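Local coordinates for aspartate-semialdehyde dehydrogenase (Vibrio cholerae, PDB 2QZ9) that catalyses the NADPH-dependent reductive dephosphorylation of L-aspartyl-4-phosphate to L-aspartate-semialdehyde, a shared step in lysine, methionine and threonine biosynthesis, at the interface of chains A and B. Sequence-based numbering; all coordinates share one arbitrary frame. Chains: chain A/B, Aspartate-semialdehyde dehydrogenase.

Contacts 1 and 2 are two patches of one two-fold symmetric homodimer interface, with centres of their C-alpha atoms about 20 Å apart. They share no residue of the same chain, but the chain segment 195-199 serves both: residues 195-197 enter contact 1 from chain B, and residue 199 enters contact 2 from chain A, so symmetry repeats each use. Contact 1 is mainly apolar, whereas contact 2 is built on arginine and glutamate. The centre of contact 1 lies about 9 Å from A:His244, the probable proton acceptor, and about 15 Å from the catalytic A:Cys131, placing the dimer seam close to the active site.

Contact 1: the interface of chains A and B. Residues chain A 157, 238-240, 282; chain B 195-197, 239.
B:Cys197 reaches into chain A with its thiol, and SG lies 3.8 Å from the CG2 methyl of A:Val238. The CG2 methyl of A:Val240 is similarly near the sulfur, and CD2 of the A:Tyr157 ring lies 4.1 Å from SG. SG stands beside the backbone N of its own residue and opposite the carbonyl carbon (chi1 -62°), which directs it toward this group of chain A side chains. Next to it, A:Val240 splits its two methyls around the carbonyl of B:Phe195: CG1 is 3.3 Å from that O, and CG2 also touches the carbonyl carbon and the CA of B:Asn196. Its chi1 of 177° places CG1 opposite the backbone N and CG2 opposite the carbonyl carbon, which turns both branches toward the partner loop.

The two copies of Pro239 meet with their rings crossing obliquely, CD of A:Pro239 lying 3.8 Å from CD of B:Pro239. Equivalent residues thus face each other, as expected close to the two-fold axis of this homodimer of the aspartate-semialdehyde dehydrogenase family. The carbonyl O of A:Pro239 is approached by the ring atom CD2 of B:Phe195 at 3.3 Å.

Farther out, A:Gln282, the first residue of helix 282-286, brings its amide oxygen OE1 to 3.4 Å from CB of B:Cys197, a van der Waals approach. Water 1 helps to hold the end of the A:Gln282 side chain: the water bonds to both OE1 and the backbone N of A:Gln282. The N-H of A:Gln282 points almost straight at the water, with an angle of 175° at H. The same water links the subunits, lying 2.8 Å from the carbonyl O of B:Cys197.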
loop_
_atom_site.group_PDB
_atom_site.type_symbol
_atom_site.label_atom_id
_atom_site.label_comp_id
_atom_site.label_asym_id
_atom_site.label_seq_id
_atom_site.Cartn_x
_atom_site.Cartn_y
_atom_site.Cartn_z
ATOM N N TYR A 157 -0.804 -4.109 -2.671
ATOM C CA TYR A 157 -0.377 -3.034 -3.537
ATOM C C TYR A 157 -0.491 -3.678 -4.914
ATOM O O TYR A 157 0.480 -4.228 -5.432
ATOM C CB TYR A 157 1.064 -2.628 -3.171
ATOM C CG TYR A 157 1.175 -2.065 -1.759
ATOM C CD1 TYR A 157 1.057 -2.895 -0.632
ATOM C CD2 TYR A 157 1.378 -0.699 -1.548
ATOM C CE1 TYR A 157 1.127 -2.374 0.658
ATOM C CE2 TYR A 157 1.468 -0.177 -0.257
ATOM C CZ TYR A 157 1.335 -1.023 0.833
ATOM O OH TYR A 157 1.402 -0.501 2.089
ATOM N N VAL A 238 -2.847 0.034 -7.079
ATOM C CA VAL A 238 -1.787 1.046 -7.181
ATOM C C VAL A 238 -1.364 1.266 -8.653
ATOM O O VAL A 238 -1.645 0.408 -9.494
ATOM C CB VAL A 238 -0.566 0.705 -6.269
ATOM C CG1 VAL A 238 -0.978 0.766 -4.794
ATOM C CG2 VAL A 238 0.038 -0.664 -6.626
ATOM N N PRO A 239 -0.706 2.420 -8.962
ATOM C CA PRO A 239 -0.358 2.799 -10.343
ATOM C C PRO A 239 0.879 2.083 -10.852
ATOM O O PRO A 239 1.851 2.713 -11.267
ATOM C CB PRO A 239 -0.110 4.319 -10.254
ATOM C CG PRO A 239 -0.326 4.697 -8.807
ATOM C CD PRO A 239 -0.266 3.448 -8.005
ATOM N N VAL A 240 0.812 0.757 -10.808
ATOM C CA VAL A 240 1.877 -0.137 -11.235
ATOM C C VAL A 240 1.308 -0.994 -12.374
ATOM O O VAL A 240 0.108 -1.267 -12.386
ATOM C CB VAL A 240 2.338 -1.028 -10.052
ATOM C CG1 VAL A 240 3.398 -2.026 -10.480
ATOM C CG2 VAL A 240 2.851 -0.147 -8.897
ATOM N N GLN A 282 8.020 -4.612 -7.430
ATOM C CA GLN A 282 7.310 -4.952 -8.659
ATOM C C GLN A 282 8.090 -4.649 -9.962
ATOM O O GLN A 282 8.372 -5.564 -10.730
ATOM C CB GLN A 282 5.945 -4.255 -8.658
ATOM C CG GLN A 282 4.961 -4.829 -7.617
ATOM C CD GLN A 282 4.036 -3.778 -7.038
ATOM O OE1 GLN A 282 4.492 -2.796 -6.444
ATOM N NE2 GLN A 282 2.732 -3.976 -7.200
ATOM N N PHE B 195 5.765 4.060 -11.516
ATOM C CA PHE B 195 5.025 2.801 -11.706
ATOM C C PHE B 195 5.473 1.670 -10.755
ATOM O O PHE B 195 5.448 0.491 -11.125
ATOM C CB PHE B 195 5.096 2.369 -13.185
ATOM C CG PHE B 195 4.557 3.410 -14.146
ATOM C CD1 PHE B 195 5.401 4.032 -15.067
ATOM C CD2 PHE B 195 3.209 3.774 -14.116
ATOM C CE1 PHE B 195 4.914 5.002 -15.956
ATOM C CE2 PHE B 195 2.699 4.745 -14.992
ATOM C CZ PHE B 195 3.559 5.367 -15.914
ATOM N N ASN B 196 5.872 2.046 -9.534
ATOM C CA ASN B 196 6.513 1.117 -8.591
ATOM C C ASN B 196 6.111 1.423 -7.148
ATOM O O ASN B 196 5.616 2.506 -6.861
ATOM C CB ASN B 196 8.028 1.200 -8.721
ATOM C CG ASN B 196 8.733 -0.071 -8.308
ATOM O OD1 ASN B 196 8.131 -1.148 -8.214
ATOM N ND2 ASN B 196 10.033 0.036 -8.083
ATOM N N CYS B 197 6.312 0.456 -6.249
ATOM C CA CYS B 197 6.087 0.667 -4.822
ATOM C C CYS B 197 7.349 0.229 -4.105
ATOM O O CYS B 197 7.909 -0.819 -4.417
ATOM C CB CYS B 197 4.882 -0.140 -4.320
ATOM S SG CYS B 197 3.313 0.303 -5.067
ATOM N N PRO B 239 3.729 5.767 -6.152
ATOM C CA PRO B 239 3.958 6.749 -7.227
ATOM C C PRO B 239 2.819 7.755 -7.313
ATOM O O PRO B 239 2.092 7.842 -8.309
ATOM C CB PRO B 239 4.077 5.882 -8.498
ATOM C CG PRO B 239 3.659 4.465 -8.096
ATOM C CD PRO B 239 3.119 4.533 -6.680
HETATM O O HOH W 1 6.658 -3.162 -5.321
#

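Contact 2: the interface of chains A and B. Residues chain A 199, 204, 208-210, 213; chain B 279, 296, 298.
This is a polar patch of the homodimer interface of aspartate-semialdehyde dehydrogenase, where a strand of the C-terminal dimerisation domain, 292-299 in chain B, sends two arginines into chain A and ties the subunits together. B:Arg296 meets A:Glu213 end-on in a bidentate salt bridge, NH2 donating to OE1 and NH1 to OE2, each at 2.8 Å. Guanidinium and carboxylate are turned only 17° apart. OE1 receives NH2 through its syn lone pair, and the NH2 bond is nearly straight, 171° at H.

The same two nitrogens also serve backbone carbonyls of chain A: NH1 donates to A:Pro199 O and NH2 to A:Gly208 O, both partners tilted out of the guanidinium plane. NE is linked through water 2 to the same A:Gly208 O. Bends at chi2 (-86°) and chi3 carry the guanidinium to these acceptors, and the bonds fix its rotation.

One face of the B:Arg296 guanidinium is met by CE2 of A:Phe204, 3.5 Å above its plane, and the opposite face by NH1 of B:Arg298. B:Arg298 is itself held by a bond from NH1 to B:Arg296 O, in the carbonyl plane. Its NE sits 3.4 Å from the centroid of the A:Tyr209 ring, a cation-pi contact with the guanidinium standing nearly upright on the ring. NH2 of B:Arg298 forms a longer salt bridge of 3.7 Å to A:Glu213 OE1, so both arginines probably favour the charged carboxylate.

On chain A, the backbone N of A:Thr210, just before helix 211-224, donates to A:Glu213 OE1 from above the carboxylate plane and helps position it. At the apolar flank, CD of A:Pro199 touches CE1 of B:Phe279 at 3.5 Å. CE2 of B:Phe279, on the other side of its CZ, meets CZ of A:Phe204 at 3.8 Å, at the edge of the A:Phe204 ring and in its plane.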
loop_
_atom_site.group_PDB
_atom_site.type_symbol
_atom_site.label_atom_id
_atom_site.label_comp_id
_atom_site.label_asym_id
_atom_site.label_seq_id
_atom_site.Cartn_x
_atom_site.Cartn_y
_atom_site.Cartn_z
ATOM N N PRO A 199 -8.439 2.115 -2.701
ATOM C CA PRO A 199 -8.607 1.028 -1.739
ATOM C C PRO A 199 -9.856 0.176 -2.036
ATOM O O PRO A 199 -10.647 -0.108 -1.132
ATOM C CB PRO A 199 -8.756 1.771 -0.413
ATOM C CG PRO A 199 -9.412 3.048 -0.785
ATOM C CD PRO A 199 -8.881 3.407 -2.144
ATOM N N PHE A 204 -18.161 -4.267 -3.351
ATOM C CA PHE A 204 -18.301 -4.388 -1.911
ATOM C C PHE A 204 -19.269 -5.491 -1.511
ATOM O O PHE A 204 -20.118 -5.913 -2.306
ATOM C CB PHE A 204 -18.753 -3.057 -1.315
ATOM C CG PHE A 204 -17.698 -1.987 -1.364
ATOM C CD1 PHE A 204 -17.795 -0.938 -2.277
ATOM C CD2 PHE A 204 -16.599 -2.034 -0.504
ATOM C CE1 PHE A 204 -16.815 0.056 -2.327
ATOM C CE2 PHE A 204 -15.613 -1.052 -0.544
ATOM C CZ PHE A 204 -15.720 -0.001 -1.450
ATOM N N GLY A 208 -18.604 -4.852 4.485
ATOM C CA GLY A 208 -17.666 -3.745 4.306
ATOM C C GLY A 208 -16.449 -4.107 3.480
ATOM O O GLY A 208 -15.815 -3.233 2.888
ATOM N N TYR A 209 -16.116 -5.395 3.437
ATOM C CA TYR A 209 -14.978 -5.871 2.657
ATOM C C TYR A 209 -15.368 -5.988 1.202
ATOM O O TYR A 209 -16.558 -6.008 0.883
ATOM C CB TYR A 209 -14.489 -7.233 3.162
ATOM C CG TYR A 209 -13.806 -7.184 4.509
ATOM C CD1 TYR A 209 -14.550 -7.112 5.674
ATOM C CD2 TYR A 209 -12.418 -7.221 4.616
ATOM C CE1 TYR A 209 -13.941 -7.062 6.916
ATOM C CE2 TYR A 209 -11.792 -7.175 5.869
ATOM C CZ TYR A 209 -12.572 -7.099 7.009
ATOM O OH TYR A 209 -12.005 -7.062 8.255
ATOM N N THR A 210 -14.379 -6.085 0.322
ATOM C CA THR A 210 -14.669 -6.297 -1.089
ATOM C C THR A 210 -14.552 -7.777 -1.383
ATOM O O THR A 210 -14.091 -8.542 -0.533
ATOM C CB THR A 210 -13.718 -5.515 -2.019
ATOM O OG1 THR A 210 -12.389 -6.013 -1.867
ATOM C CG2 THR A 210 -13.754 -4.032 -1.711
ATOM N N GLU A 213 -10.958 -8.957 -1.223
ATOM C CA GLU A 213 -10.594 -9.131 0.178
ATOM C C GLU A 213 -11.221 -10.421 0.716
ATOM O O GLU A 213 -10.537 -11.253 1.322
ATOM C CB GLU A 213 -11.012 -7.901 0.986
ATOM C CG GLU A 213 -10.299 -6.623 0.535
ATOM C CD GLU A 213 -10.878 -5.337 1.098
ATOM O OE1 GLU A 213 -11.928 -5.358 1.776
ATOM O OE2 GLU A 213 -10.268 -4.270 0.859
ATOM N N PHE B 279 -15.264 6.420 -0.735
ATOM C CA PHE B 279 -14.021 6.475 0.061
ATOM C C PHE B 279 -13.068 7.565 -0.447
ATOM O O PHE B 279 -13.043 7.844 -1.646
ATOM C CB PHE B 279 -13.311 5.104 0.065
ATOM C CG PHE B 279 -13.149 4.500 -1.300
ATOM C CD1 PHE B 279 -12.133 4.915 -2.143
ATOM C CD2 PHE B 279 -14.027 3.512 -1.747
ATOM C CE1 PHE B 279 -11.994 4.369 -3.394
ATOM C CE2 PHE B 279 -13.885 2.955 -3.018
ATOM C CZ PHE B 279 -12.874 3.380 -3.834
ATOM N N ARG B 296 -13.894 3.294 4.353
ATOM C CA ARG B 296 -13.793 1.839 4.538
ATOM C C ARG B 296 -13.904 1.391 5.994
ATOM O O ARG B 296 -13.336 0.369 6.359
ATOM C CB ARG B 296 -12.497 1.277 3.928
ATOM C CG ARG B 296 -12.192 1.649 2.462
ATOM C CD ARG B 296 -12.842 0.716 1.429
ATOM N NE ARG B 296 -13.196 -0.600 1.971
ATOM C CZ ARG B 296 -12.547 -1.736 1.727
ATOM N NH1 ARG B 296 -11.468 -1.768 0.940
ATOM N NH2 ARG B 296 -12.993 -2.861 2.281
ATOM N N ARG B 298 -15.163 -0.502 8.924
ATOM C CA ARG B 298 -15.842 -1.793 8.968
ATOM C C ARG B 298 -15.291 -2.651 10.104
ATOM O O ARG B 298 -14.117 -2.536 10.463
ATOM C CB ARG B 298 -15.704 -2.528 7.616
ATOM C CG ARG B 298 -14.287 -3.040 7.269
ATOM C CD ARG B 298 -14.088 -3.114 5.770
ATOM N NE ARG B 298 -12.830 -3.758 5.386
ATOM C CZ ARG B 298 -11.666 -3.126 5.198
ATOM N NH1 ARG B 298 -11.568 -1.814 5.371
ATOM N NH2 ARG B 298 -10.585 -3.811 4.850
HETATM O O HOH W 2 -15.554 -0.624 3.273
#